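Local coordinates for C protein alpha-antigen (Streptococcus agalactiae, PDB 1YWM) that may contribute to both virulence and immunity as a cell-wall-anchored surface protein, of which this chain is the N-terminal part, at residues A[33-36]-A[42-45]; A[46-51]-A[79-84]; A[69-74]-A[116-121]; A[159-164]-A[169-174]. All coordinates share one frame; numbering follows the deposited sequence.

Contact 1. Residues A[33-36]-A[42-45]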
loop_
_atom_site.group_PDB
_atom_site.type_symbol
_atom_site.label_atom_id
_atom_site.label_comp_id
_atom_site.label_asym_id
_atom_site.label_seq_id
_atom_site.Cartn_x
_atom_site.Cartn_y
_atom_site.Cartn_z
ATOM N N THR A 33 6.906 6.658 4.681
ATOM C CA THR A 33 6.358 5.574 5.487
ATOM C C THR A 33 5.217 4.798 4.837
ATOM O O THR A 33 5.012 3.621 5.199
ATOM C CB THR A 33 5.941 6.046 6.901
ATOM O OG1 THR A 33 5.160 7.240 6.797
ATOM C CG2 THR A 33 7.163 6.439 7.704
ATOM N N LYS A 34 4.489 5.405 3.895
ATOM C CA LYS A 34 3.505 4.594 3.153
ATOM C C LYS A 34 4.165 3.386 2.426
ATOM O O LYS A 34 3.552 2.318 2.295
ATOM C CB LYS A 34 2.693 5.448 2.174
ATOM C CG LYS A 34 1.650 4.686 1.403
ATOM C CD LYS A 34 0.596 4.028 2.322
ATOM C CE LYS A 34 -0.496 3.307 1.515
ATOM N NZ LYS A 34 -1.365 4.242 0.680
ATOM N N ASN A 35 5.410 3.553 1.973
ATOM C CA ASN A 35 6.065 2.560 1.128
ATOM C C ASN A 35 7.286 1.844 1.717
ATOM O O ASN A 35 7.668 0.793 1.223
ATOM C CB ASN A 35 6.430 3.193 -0.228
ATOM C CG ASN A 35 5.216 3.704 -0.965
ATOM O OD1 ASN A 35 4.962 4.916 -0.986
ATOM N ND2 ASN A 35 4.438 2.782 -1.557
ATOM N N ILE A 36 7.906 2.447 2.727
ATOM C CA ILE A 36 9.117 1.927 3.356
ATOM C C ILE A 36 8.841 1.693 4.841
ATOM O O ILE A 36 8.487 2.634 5.576
ATOM C CB ILE A 36 10.308 2.938 3.193
ATOM C CG1 ILE A 36 10.525 3.328 1.723
ATOM C CG2 ILE A 36 11.571 2.371 3.805
ATOM C CD1 ILE A 36 10.874 2.141 0.753
ATOM N N TYR A 42 6.974 -1.564 0.152
ATOM C CA TYR A 42 5.591 -1.991 -0.095
ATOM C C TYR A 42 4.995 -1.105 -1.143
ATOM O O TYR A 42 5.200 0.101 -1.105
ATOM C CB TYR A 42 4.735 -1.755 1.155
ATOM C CG TYR A 42 5.117 -2.613 2.312
ATOM C CD1 TYR A 42 6.239 -2.316 3.086
ATOM C CD2 TYR A 42 4.340 -3.718 2.660
ATOM C CE1 TYR A 42 6.605 -3.134 4.159
ATOM C CE2 TYR A 42 4.680 -4.513 3.753
ATOM C CZ TYR A 42 5.811 -4.222 4.481
ATOM O OH TYR A 42 6.141 -5.006 5.568
ATOM N N ILE A 43 4.226 -1.701 -2.044
ATOM C CA ILE A 43 3.566 -0.970 -3.130
ATOM C C ILE A 43 2.146 -1.514 -3.259
ATOM O O ILE A 43 1.940 -2.731 -3.311
ATOM C CB ILE A 43 4.347 -1.163 -4.460
ATOM C CG1 ILE A 43 5.681 -0.380 -4.396
ATOM C CG2 ILE A 43 3.505 -0.727 -5.663
ATOM C CD1 ILE A 43 6.610 -0.600 -5.672
ATOM N N ASP A 44 1.187 -0.598 -3.282
ATOM C CA ASP A 44 -0.232 -0.936 -3.403
ATOM C C ASP A 44 -0.606 -0.686 -4.854
ATOM O O ASP A 44 -0.458 0.448 -5.339
ATOM C CB ASP A 44 -1.021 -0.002 -2.472
ATOM C CG ASP A 44 -2.495 -0.333 -2.409
ATOM O OD1 ASP A 44 -3.010 -1.184 -3.192
ATOM O OD2 ASP A 44 -3.193 0.233 -1.565
ATOM N N LEU A 45 -1.041 -1.727 -5.557
ATOM C CA LEU A 45 -1.386 -1.580 -6.977
ATOM C C LEU A 45 -2.520 -0.577 -7.190
ATOM O O LEU A 45 -2.631 0.015 -8.264
ATOM C CB LEU A 45 -1.749 -2.920 -7.592
ATOM C CG LEU A 45 -0.633 -3.987 -7.547
ATOM C CD1 LEU A 45 -1.077 -5.248 -8.234
ATOM C CD2 LEU A 45 0.593 -3.445 -8.276
HETATM O O HOH W 1 2.123 1.083 0.210
HETATM O O HOH W 2 -3.197 2.631 -0.688
HETATM O O HOH W 3 1.609 2.094 -2.415
#
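Asn35 holds both backbone polar atoms of Tyr42, one with its own backbone and one with its side chain. Its carbonyl O accepts from Tyr42 N at 2.7 Å, a bond bent to 144° at the hydrogen. Followed outward, Asn35 CB lies 3.4 Å from Tyr42 O, and CG stands beside the backbone N, anti to the carbonyl carbon (chi1 -60°), which brings the amide round toward Tyr42. There ND2 donates to the same Tyr42 O at 2.8 Å. This bond is almost straight, 169°, and coplanar with both the Asn35 amide and the Tyr42 carbonyl, a geometry that fixes the rotation of the amide. The pairing lies at the open end of the beta hairpin of strands 36-37 and 40-44, on one margin of the main sheet of the fibronectin-like sandwich. The Tyr42 ring turns an edge to Asn35 O, which lies in its plane, 3.9 Å from Tyr42 CD1. Water continues the link: one molecule accepts from Asp44 N at 2.9 Å and, weakly, from Asn35 ND2. Another joins Lys34 NZ to Asp44 OD2, and Lys34 NZ also donates to Asp162 O in the helical part of the chain. Asp44 itself is an N-cap, its OD1 accepting from Tyr46 N.

Contact 2. Residues A[46-51]-A[79-84]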
loop_
_atom_site.group_PDB
_atom_site.type_symbol
_atom_site.label_atom_id
_atom_site.label_comp_id
_atom_site.label_asym_id
_atom_site.label_seq_id
_atom_site.Cartn_x
_atom_site.Cartn_y
_atom_site.Cartn_z
ATOM N N TYR A 46 -3.339 -0.361 -6.155
ATOM C CA TYR A 46 -4.350 0.710 -6.232
ATOM C C TYR A 46 -3.677 2.048 -6.551
ATOM O O TYR A 46 -4.137 2.809 -7.441
ATOM C CB TYR A 46 -5.142 0.782 -4.914
ATOM C CG TYR A 46 -6.096 1.960 -4.843
ATOM C CD1 TYR A 46 -5.741 3.112 -4.176
ATOM C CD2 TYR A 46 -7.362 1.906 -5.467
ATOM C CE1 TYR A 46 -6.607 4.203 -4.111
ATOM C CE2 TYR A 46 -8.257 3.002 -5.389
ATOM C CZ TYR A 46 -7.858 4.134 -4.710
ATOM O OH TYR A 46 -8.689 5.225 -4.609
ATOM N N ASP A 47 -2.592 2.320 -5.823
ATOM C CA ASP A 47 -1.799 3.542 -5.973
ATOM C C ASP A 47 -1.101 3.565 -7.316
ATOM O O ASP A 47 -1.040 4.613 -7.966
ATOM C CB ASP A 47 -0.746 3.670 -4.871
ATOM C CG ASP A 47 -1.334 3.863 -3.491
ATOM O OD1 ASP A 47 -0.542 3.782 -2.509
ATOM O OD2 ASP A 47 -2.541 4.114 -3.280
ATOM N N VAL A 48 -0.581 2.407 -7.732
ATOM C CA VAL A 48 0.049 2.299 -9.057
ATOM C C VAL A 48 -0.886 2.645 -10.198
ATOM O O VAL A 48 -0.535 3.402 -11.094
ATOM C CB VAL A 48 0.624 0.907 -9.298
ATOM C CG1 VAL A 48 1.258 0.820 -10.683
ATOM C CG2 VAL A 48 1.674 0.620 -8.234
ATOM N N LYS A 49 -2.091 2.103 -10.162
ATOM C CA LYS A 49 -3.042 2.370 -11.223
ATOM C C LYS A 49 -3.450 3.840 -11.286
ATOM O O LYS A 49 -3.819 4.306 -12.348
ATOM C CB LYS A 49 -4.230 1.417 -11.120
ATOM C CG LYS A 49 -3.815 -0.012 -11.475
ATOM C CD LYS A 49 -4.980 -0.884 -11.909
ATOM C CE LYS A 49 -4.473 -2.151 -12.616
ATOM N NZ LYS A 49 -3.627 -3.016 -11.700
ATOM N N LEU A 50 -3.345 4.566 -10.169
ATOM C CA LEU A 50 -3.555 6.013 -10.148
ATOM C C LEU A 50 -2.295 6.815 -10.522
ATOM O O LEU A 50 -2.293 8.050 -10.419
ATOM C CB LEU A 50 -4.035 6.477 -8.760
ATOM C CG LEU A 50 -5.370 5.884 -8.283
ATOM C CD1 LEU A 50 -5.708 6.360 -6.874
ATOM C CD2 LEU A 50 -6.485 6.205 -9.260
ATOM N N GLY A 51 -1.232 6.112 -10.910
ATOM C CA GLY A 51 0.053 6.732 -11.181
ATOM C C GLY A 51 0.697 7.470 -10.023
ATOM O O GLY A 51 1.484 8.397 -10.232
ATOM N N GLY A 79 10.721 -3.075 -15.708
ATOM C CA GLY A 79 11.359 -1.771 -15.649
ATOM C C GLY A 79 10.406 -0.606 -15.442
ATOM O O GLY A 79 10.848 0.541 -15.324
ATOM N N ASP A 80 9.098 -0.894 -15.379
ATOM C CA ASP A 80 8.086 0.154 -15.223
ATOM C C ASP A 80 7.113 -0.325 -14.166
ATOM O O ASP A 80 6.506 -1.374 -14.350
ATOM C CB ASP A 80 7.326 0.314 -16.536
ATOM C CG ASP A 80 6.243 1.395 -16.490
ATOM O OD1 ASP A 80 6.099 2.124 -15.476
ATOM O OD2 ASP A 80 5.487 1.577 -17.467
ATOM N N VAL A 81 6.993 0.419 -13.072
ATOM C CA VAL A 81 6.078 0.055 -11.984
ATOM C C VAL A 81 4.646 -0.243 -12.495
ATOM O O VAL A 81 3.946 -1.097 -11.943
ATOM C CB VAL A 81 6.077 1.111 -10.864
ATOM C CG1 VAL A 81 5.464 2.489 -11.358
ATOM C CG2 VAL A 81 5.380 0.544 -9.576
ATOM N N SER A 82 4.227 0.449 -13.558
ATOM C CA SER A 82 2.891 0.232 -14.155
ATOM C C SER A 82 2.670 -1.193 -14.698
ATOM O O SER A 82 1.524 -1.609 -14.915
ATOM C CB SER A 82 2.621 1.294 -15.231
ATOM O OG SER A 82 3.256 0.941 -16.455
ATOM N N GLN A 83 3.755 -1.957 -14.886
ATOM C CA GLN A 83 3.645 -3.358 -15.307
ATOM C C GLN A 83 3.322 -4.358 -14.191
ATOM O O GLN A 83 3.007 -5.529 -14.486
ATOM C CB GLN A 83 4.928 -3.839 -16.004
ATOM C CG GLN A 83 5.380 -2.979 -17.185
ATOM C CD GLN A 83 6.706 -3.531 -17.690
ATOM O OE1 GLN A 83 7.746 -3.258 -17.103
ATOM N NE2 GLN A 83 6.658 -4.370 -18.722
ATOM N N LEU A 84 3.453 -3.935 -12.929
ATOM C CA LEU A 84 3.118 -4.813 -11.811
ATOM C C LEU A 84 1.609 -5.074 -11.831
ATOM O O LEU A 84 0.823 -4.145 -11.846
ATOM C CB LEU A 84 3.508 -4.202 -10.465
ATOM C CG LEU A 84 5.015 -3.960 -10.275
ATOM C CD1 LEU A 84 5.270 -3.427 -8.913
ATOM C CD2 LEU A 84 5.815 -5.266 -10.521
HETATM O O HOH W 4 -1.034 -2.089 -11.552
#
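Val48 presses its two methyl groups against the turn at Val81 and Ser82, and here the packing is close. CG1, anti to the backbone N (chi1 179°), reaches the backbone, lying 3.5 Å from Val81 O and 3.9 Å from Ser82 CA. CG2 meets Val81 CG2 at 3.9 Å, the two valines approaching at a slant. No direct hydrogen bond spans this buried part. Each segment instead carries its own turn: helix 45-49 ends in a Schellman motif at Gly51 (phi 60°), where Gly51 N bonds to Val48 O, while Asp80 starts an Asx turn that leads into the 3-10 segment 81-83. Asp80 OD1 accepts from Ser82 N at 3.2 Å and OD2 from Ser82 OG at 2.5 Å, each donor standing above the carboxylate plane. These bonds brace the turn whose backbone receives Val48. Toward solvent the contact is looser. Exposed Lys49 starts away from the turn, and its long chain bends back until NZ donates to a water at 2.8 Å. That water in turn donates to Leu84 O, also at 2.8 Å, so the outer side is joined through solvent. On the inner side Val81 packs against Phe71, and its backbone N bonds to the hydroxyl of Tyr69.

Contact 3. Residues A[69-74]-A[116-121]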
loop_
_atom_site.group_PDB
_atom_site.type_symbol
_atom_site.label_atom_id
_atom_site.label_comp_id
_atom_site.label_asym_id
_atom_site.label_seq_id
_atom_site.Cartn_x
_atom_site.Cartn_y
_atom_site.Cartn_z
ATOM N N TYR A 69 15.397 1.605 -11.668
ATOM C CA TYR A 69 14.851 0.509 -10.853
ATOM C C TYR A 69 14.482 -0.698 -11.682
ATOM O O TYR A 69 14.174 -0.586 -12.871
ATOM C CB TYR A 69 13.640 0.984 -10.039
ATOM C CG TYR A 69 12.437 1.428 -10.825
ATOM C CD1 TYR A 69 12.177 2.790 -11.034
ATOM C CD2 TYR A 69 11.526 0.496 -11.300
ATOM C CE1 TYR A 69 11.018 3.200 -11.741
ATOM C CE2 TYR A 69 10.399 0.878 -12.008
ATOM C CZ TYR A 69 10.143 2.234 -12.202
ATOM O OH TYR A 69 9.007 2.569 -12.897
ATOM N N VAL A 70 14.503 -1.873 -11.052
ATOM C CA VAL A 70 14.114 -3.090 -11.747
ATOM C C VAL A 70 13.408 -3.903 -10.708
ATOM O O VAL A 70 13.928 -4.095 -9.605
ATOM C CB VAL A 70 15.330 -3.970 -12.271
ATOM C CG1 VAL A 70 14.757 -5.102 -13.184
ATOM C CG2 VAL A 70 16.317 -3.143 -13.029
ATOM N N PHE A 71 12.224 -4.377 -11.064
ATOM C CA PHE A 71 11.495 -5.316 -10.213
ATOM C C PHE A 71 11.754 -6.721 -10.737
ATOM O O PHE A 71 11.883 -6.933 -11.951
ATOM C CB PHE A 71 9.969 -5.046 -10.304
ATOM C CG PHE A 71 9.536 -3.729 -9.712
ATOM C CD1 PHE A 71 9.158 -2.670 -10.534
ATOM C CD2 PHE A 71 9.455 -3.560 -8.331
ATOM C CE1 PHE A 71 8.716 -1.448 -9.999
ATOM C CE2 PHE A 71 9.032 -2.324 -7.780
ATOM C CZ PHE A 71 8.653 -1.277 -8.619
ATOM N N ARG A 72 11.792 -7.688 -9.830
ATOM C CA ARG A 72 11.794 -9.083 -10.228
ATOM C C ARG A 72 10.619 -9.725 -9.499
ATOM O O ARG A 72 10.533 -9.630 -8.266
ATOM C CB ARG A 72 13.086 -9.723 -9.723
ATOM C CG ARG A 72 13.128 -11.206 -9.950
ATOM C CD ARG A 72 13.401 -11.550 -11.357
ATOM N NE ARG A 72 13.450 -12.992 -11.596
ATOM C CZ ARG A 72 13.531 -13.514 -12.805
ATOM N NH1 ARG A 72 13.631 -12.703 -13.865
ATOM N NH2 ARG A 72 13.551 -14.850 -12.966
ATOM N N GLN A 73 9.748 -10.369 -10.261
ATOM C CA GLN A 73 8.588 -11.051 -9.709
ATOM C C GLN A 73 8.307 -12.267 -10.565
ATOM O O GLN A 73 8.202 -12.148 -11.782
ATOM C CB GLN A 73 7.369 -10.130 -9.760
ATOM C CG GLN A 73 6.151 -10.775 -9.106
ATOM C CD GLN A 73 4.982 -9.851 -9.089
ATOM O OE1 GLN A 73 4.829 -9.017 -9.981
ATOM N NE2 GLN A 73 4.144 -9.991 -8.075
ATOM N N GLY A 74 8.168 -13.434 -9.942
ATOM C CA GLY A 74 8.027 -14.656 -10.713
ATOM C C GLY A 74 9.273 -14.880 -11.563
ATOM O O GLY A 74 10.397 -14.817 -11.050
ATOM N N VAL A 116 16.104 -4.289 -2.263
ATOM C CA VAL A 116 15.083 -4.084 -1.239
ATOM C C VAL A 116 14.032 -5.217 -1.342
ATOM O O VAL A 116 13.515 -5.489 -2.420
ATOM C CB VAL A 116 14.351 -2.698 -1.431
ATOM C CG1 VAL A 116 13.647 -2.299 -0.181
ATOM C CG2 VAL A 116 15.356 -1.554 -1.839
ATOM N N ALA A 117 13.724 -5.887 -0.236
ATOM C CA ALA A 117 12.596 -6.829 -0.221
ATOM C C ALA A 117 11.316 -6.016 -0.495
ATOM O O ALA A 117 11.205 -4.886 -0.009
ATOM C CB ALA A 117 12.487 -7.479 1.137
ATOM N N LEU A 118 10.406 -6.585 -1.280
ATOM C CA LEU A 118 9.213 -5.877 -1.764
ATOM C C LEU A 118 7.959 -6.726 -1.491
ATOM O O LEU A 118 7.922 -7.919 -1.786
ATOM C CB LEU A 118 9.306 -5.584 -3.270
ATOM C CG LEU A 118 8.045 -5.002 -3.922
ATOM C CD1 LEU A 118 7.740 -3.640 -3.214
ATOM C CD2 LEU A 118 8.253 -4.816 -5.454
ATOM N N THR A 119 6.932 -6.078 -0.960
ATOM C CA THR A 119 5.627 -6.697 -0.807
ATOM C C THR A 119 4.641 -5.966 -1.708
ATOM O O THR A 119 4.481 -4.753 -1.578
ATOM C CB THR A 119 5.178 -6.507 0.662
ATOM O OG1 THR A 119 6.010 -7.297 1.507
ATOM C CG2 THR A 119 3.711 -7.084 0.875
ATOM N N ILE A 120 3.996 -6.670 -2.627
ATOM C CA ILE A 120 3.032 -6.007 -3.484
ATOM C C ILE A 120 1.640 -6.413 -2.983
ATOM O O ILE A 120 1.383 -7.584 -2.738
ATOM C CB ILE A 120 3.186 -6.422 -4.965
ATOM C CG1 ILE A 120 4.597 -6.060 -5.501
ATOM C CG2 ILE A 120 2.129 -5.741 -5.793
ATOM C CD1 ILE A 120 4.901 -6.742 -6.831
ATOM N N TYR A 121 0.757 -5.438 -2.853
ATOM C CA TYR A 121 -0.603 -5.720 -2.398
ATOM C C TYR A 121 -1.552 -4.875 -3.199
ATOM O O TYR A 121 -1.128 -4.086 -4.038
ATOM C CB TYR A 121 -0.719 -5.472 -0.894
ATOM C CG TYR A 121 -0.591 -4.028 -0.404
ATOM C CD1 TYR A 121 0.655 -3.400 -0.301
ATOM C CD2 TYR A 121 -1.722 -3.298 -0.002
ATOM C CE1 TYR A 121 0.772 -2.078 0.192
ATOM C CE2 TYR A 121 -1.615 -1.979 0.489
ATOM C CZ TYR A 121 -0.374 -1.383 0.594
ATOM O OH TYR A 121 -0.228 -0.100 1.062
#
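Phe71 and Leu118 meet obliquely, one methyl group of the leucine meeting the CD2-CE2 bond of the ring at a slant. Leu118 CD2 is 3.4 Å from Phe71 CD2 and 3.5 Å from Phe71 CE2, so it sits against that single ring bond in a close apolar contact. Leu118 projects toward strand 66-73, its CG anti to the backbone N (chi1 173°), whereas Phe71 leaves its strand to one side and only the ring reaches across. Two residues further along each strand, Gln73 and Ile120 extend toward each other from opposite directions. Gln73 is fully extended (chi1 -176°), which carries its flat amide across to the isoleucine. Ile120 CD1 lies obliquely above the amide plane, displaced toward its oxygen and nitrogen, 3.6 Å from Gln73 NE2, 3.8 Å from Gln73 CD and 3.9 Å from Gln73 OE1. The methyl group packs against the amide group while NE2 makes its hydrogen bond elsewhere, to Ser86 O. No hydrogen bond joins the two segments, and their nearest CA atoms, those of Phe71 and Leu118, are 8.8 Å apart. These are contacts of the interior of the fibronectin-like beta sandwich, made between strands that are not hydrogen-bonded neighbours. In the sheet order, strand 88-97 lies between strands 66-73 and 113-121 and pairs with both. Phe71 also touches Leu92 of that middle strand, Ile43 of strand 40-44, Tyr78 of strand 76-78, and Pro55 and Val81 in loops, placing its ring among several strands of the domain core.

Contact 4. Residues A[159-164]-A[169-174]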
loop_
_atom_site.group_PDB
_atom_site.type_symbol
_atom_site.label_atom_id
_atom_site.label_comp_id
_atom_site.label_asym_id
_atom_site.label_seq_id
_atom_site.Cartn_x
_atom_site.Cartn_y
_atom_site.Cartn_z
ATOM N N THR A 159 -8.412 5.143 7.085
ATOM C CA THR A 159 -7.227 5.896 7.554
ATOM C C THR A 159 -5.963 5.013 7.577
ATOM O O THR A 159 -4.885 5.422 7.129
ATOM C CB THR A 159 -7.532 6.505 8.936
ATOM O OG1 THR A 159 -8.573 7.478 8.774
ATOM C CG2 THR A 159 -6.350 7.327 9.455
ATOM N N ASP A 160 -6.142 3.791 8.056
ATOM C CA ASP A 160 -5.074 2.804 8.179
ATOM C C ASP A 160 -4.471 2.434 6.801
ATOM O O ASP A 160 -3.253 2.531 6.606
ATOM C CB ASP A 160 -5.645 1.599 8.913
ATOM C CG ASP A 160 -4.604 0.524 9.204
ATOM O OD1 ASP A 160 -3.395 0.810 9.223
ATOM O OD2 ASP A 160 -4.927 -0.644 9.431
ATOM N N ILE A 161 -5.319 2.103 5.827
ATOM C CA ILE A 161 -4.805 1.716 4.522
ATOM C C ILE A 161 -4.300 2.925 3.733
ATOM O O ILE A 161 -3.460 2.763 2.844
ATOM C CB ILE A 161 -5.791 0.845 3.713
ATOM C CG1 ILE A 161 -7.093 1.608 3.369
ATOM C CG2 ILE A 161 -6.040 -0.523 4.448
ATOM C CD1 ILE A 161 -8.036 0.812 2.417
ATOM N N ASP A 162 -4.781 4.124 4.062
ATOM C CA ASP A 162 -4.295 5.320 3.367
ATOM C C ASP A 162 -2.872 5.611 3.812
ATOM O O ASP A 162 -2.057 6.115 3.050
ATOM C CB ASP A 162 -5.176 6.551 3.656
ATOM C CG ASP A 162 -6.447 6.561 2.836
ATOM O OD1 ASP A 162 -7.356 7.371 3.140
ATOM O OD2 ASP A 162 -6.622 5.807 1.864
ATOM N N ASN A 163 -2.597 5.323 5.059
ATOM C CA ASN A 163 -1.328 5.745 5.666
ATOM C C ASN A 163 -0.262 4.666 5.782
ATOM O O ASN A 163 0.927 4.969 5.776
ATOM C CB ASN A 163 -1.602 6.374 7.033
ATOM C CG ASN A 163 -2.329 7.729 6.911
ATOM O OD1 ASN A 163 -2.141 8.457 5.941
ATOM N ND2 ASN A 163 -3.131 8.067 7.904
ATOM N N ASN A 164 -0.683 3.411 5.866
ATOM C CA ASN A 164 0.217 2.345 6.328
ATOM C C ASN A 164 0.253 1.201 5.334
ATOM O O ASN A 164 -0.786 0.801 4.784
ATOM C CB ASN A 164 -0.191 1.814 7.725
ATOM C CG ASN A 164 -0.284 2.895 8.775
ATOM O OD1 ASN A 164 0.637 3.699 8.969
ATOM N ND2 ASN A 164 -1.404 2.898 9.512
ATOM N N THR A 169 -2.678 -10.525 2.710
ATOM C CA THR A 169 -3.370 -11.249 3.770
ATOM C C THR A 169 -4.082 -10.272 4.702
ATOM O O THR A 169 -5.259 -10.487 5.083
ATOM C CB THR A 169 -2.379 -12.095 4.583
ATOM O OG1 THR A 169 -1.873 -13.161 3.760
ATOM C CG2 THR A 169 -3.129 -12.820 5.703
ATOM N N ASP A 170 -3.367 -9.218 5.089
ATOM C CA ASP A 170 -3.966 -8.199 5.943
ATOM C C ASP A 170 -5.143 -7.495 5.234
ATOM O O ASP A 170 -6.201 -7.326 5.829
ATOM C CB ASP A 170 -2.939 -7.203 6.458
ATOM C CG ASP A 170 -3.362 -6.549 7.777
ATOM O OD1 ASP A 170 -2.708 -5.580 8.200
ATOM O OD2 ASP A 170 -4.331 -6.928 8.470
ATOM N N ILE A 171 -4.949 -7.076 3.983
ATOM C CA ILE A 171 -6.058 -6.535 3.180
ATOM C C ILE A 171 -7.300 -7.453 3.204
ATOM O O ILE A 171 -8.419 -7.008 3.532
ATOM C CB ILE A 171 -5.582 -6.237 1.734
ATOM C CG1 ILE A 171 -4.492 -5.125 1.732
ATOM C CG2 ILE A 171 -6.758 -5.997 0.776
ATOM C CD1 ILE A 171 -4.882 -3.711 2.297
ATOM N N ASP A 172 -7.105 -8.737 2.901
ATOM C CA ASP A 172 -8.215 -9.680 2.860
ATOM C C ASP A 172 -8.909 -9.796 4.225
ATOM O O ASP A 172 -10.134 -9.916 4.295
ATOM C CB ASP A 172 -7.767 -11.056 2.340
ATOM C CG ASP A 172 -7.353 -11.030 0.868
ATOM O OD1 ASP A 172 -7.615 -10.032 0.151
ATOM O OD2 ASP A 172 -6.736 -11.975 0.344
ATOM N N SER A 173 -8.143 -9.734 5.302
ATOM C CA SER A 173 -8.742 -9.754 6.634
ATOM C C SER A 173 -9.592 -8.489 6.909
ATOM O O SER A 173 -10.649 -8.550 7.573
ATOM C CB SER A 173 -7.696 -10.015 7.721
ATOM O OG SER A 173 -6.923 -8.864 7.997
ATOM N N LYS A 174 -9.169 -7.357 6.352
ATOM C CA LYS A 174 -9.928 -6.108 6.526
ATOM C C LYS A 174 -11.238 -6.152 5.712
ATOM O O LYS A 174 -12.213 -5.504 6.070
ATOM C CB LYS A 174 -9.065 -4.876 6.168
ATOM C CG LYS A 174 -7.972 -4.582 7.178
ATOM C CD LYS A 174 -7.041 -3.539 6.632
ATOM C CE LYS A 174 -5.985 -3.032 7.635
ATOM N NZ LYS A 174 -5.786 -3.812 8.887
#
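Asp160 and Lys174 form a salt bridge across the two helices, with Asp160 OD2 3.3 Å from Lys174 NZ and the side chains crossing at about a right angle. Lys174 CE is as near, 3.2 Å from Asp160 OD2; the last torsion of the lysine is nearly eclipsed (chi4 14°), so the chain bends at its end. Beside this polar pair is an apolar one: Ile161 CG2 touches Ile171 CD1 at 4.0 Å and also Lys174 CD at 3.9 Å, so the methylene part of the lysine joins the packing. In the next shell, Asn164 ND2 donates to the anti lone pair of Asp160 OD1 at 2.9 Å, nearly straight at 170°, and Lys166 makes a further salt bridge to OD1. Both would hold the carboxylate in orientation. Asp170 OD2 makes a weak, long salt bridge to Lys174 NZ (3.5 Å) and completes a network in which the lysine is shared by two acids, probably easing their mutual repulsion. Helices 144-163 and 168-182 run antiparallel here, their local axes 159° apart in direction and 12.3 Å at closest approach. They belong to the antiparallel three-helix bundle, and helix 124-137 completes the packing through Leu126, which is touched by Ile161, Ile171 and Lys174.

From the N terminus, contact 1 closes first, a short hairpin loop whose second strand runs straight into helix 45-49. That helix opens contact 2, and strand 66-73 opens contact 3 before contact 2 closes at 79-84; contact 3 closes only at 116-121, so the two cross. Tyr69 and Phe71 touch the 79-84 turn directly, while strands 40-44 and 113-121 are sheet neighbours, tying contacts 1 to 3 into one beta domain. Contact 4 follows in series, a tight helix-to-helix turn in the bundle. Lys34 and Tyr121 reach over to it, meeting the end of helix 144-163 and Ile171, and so join sandwich to bundle.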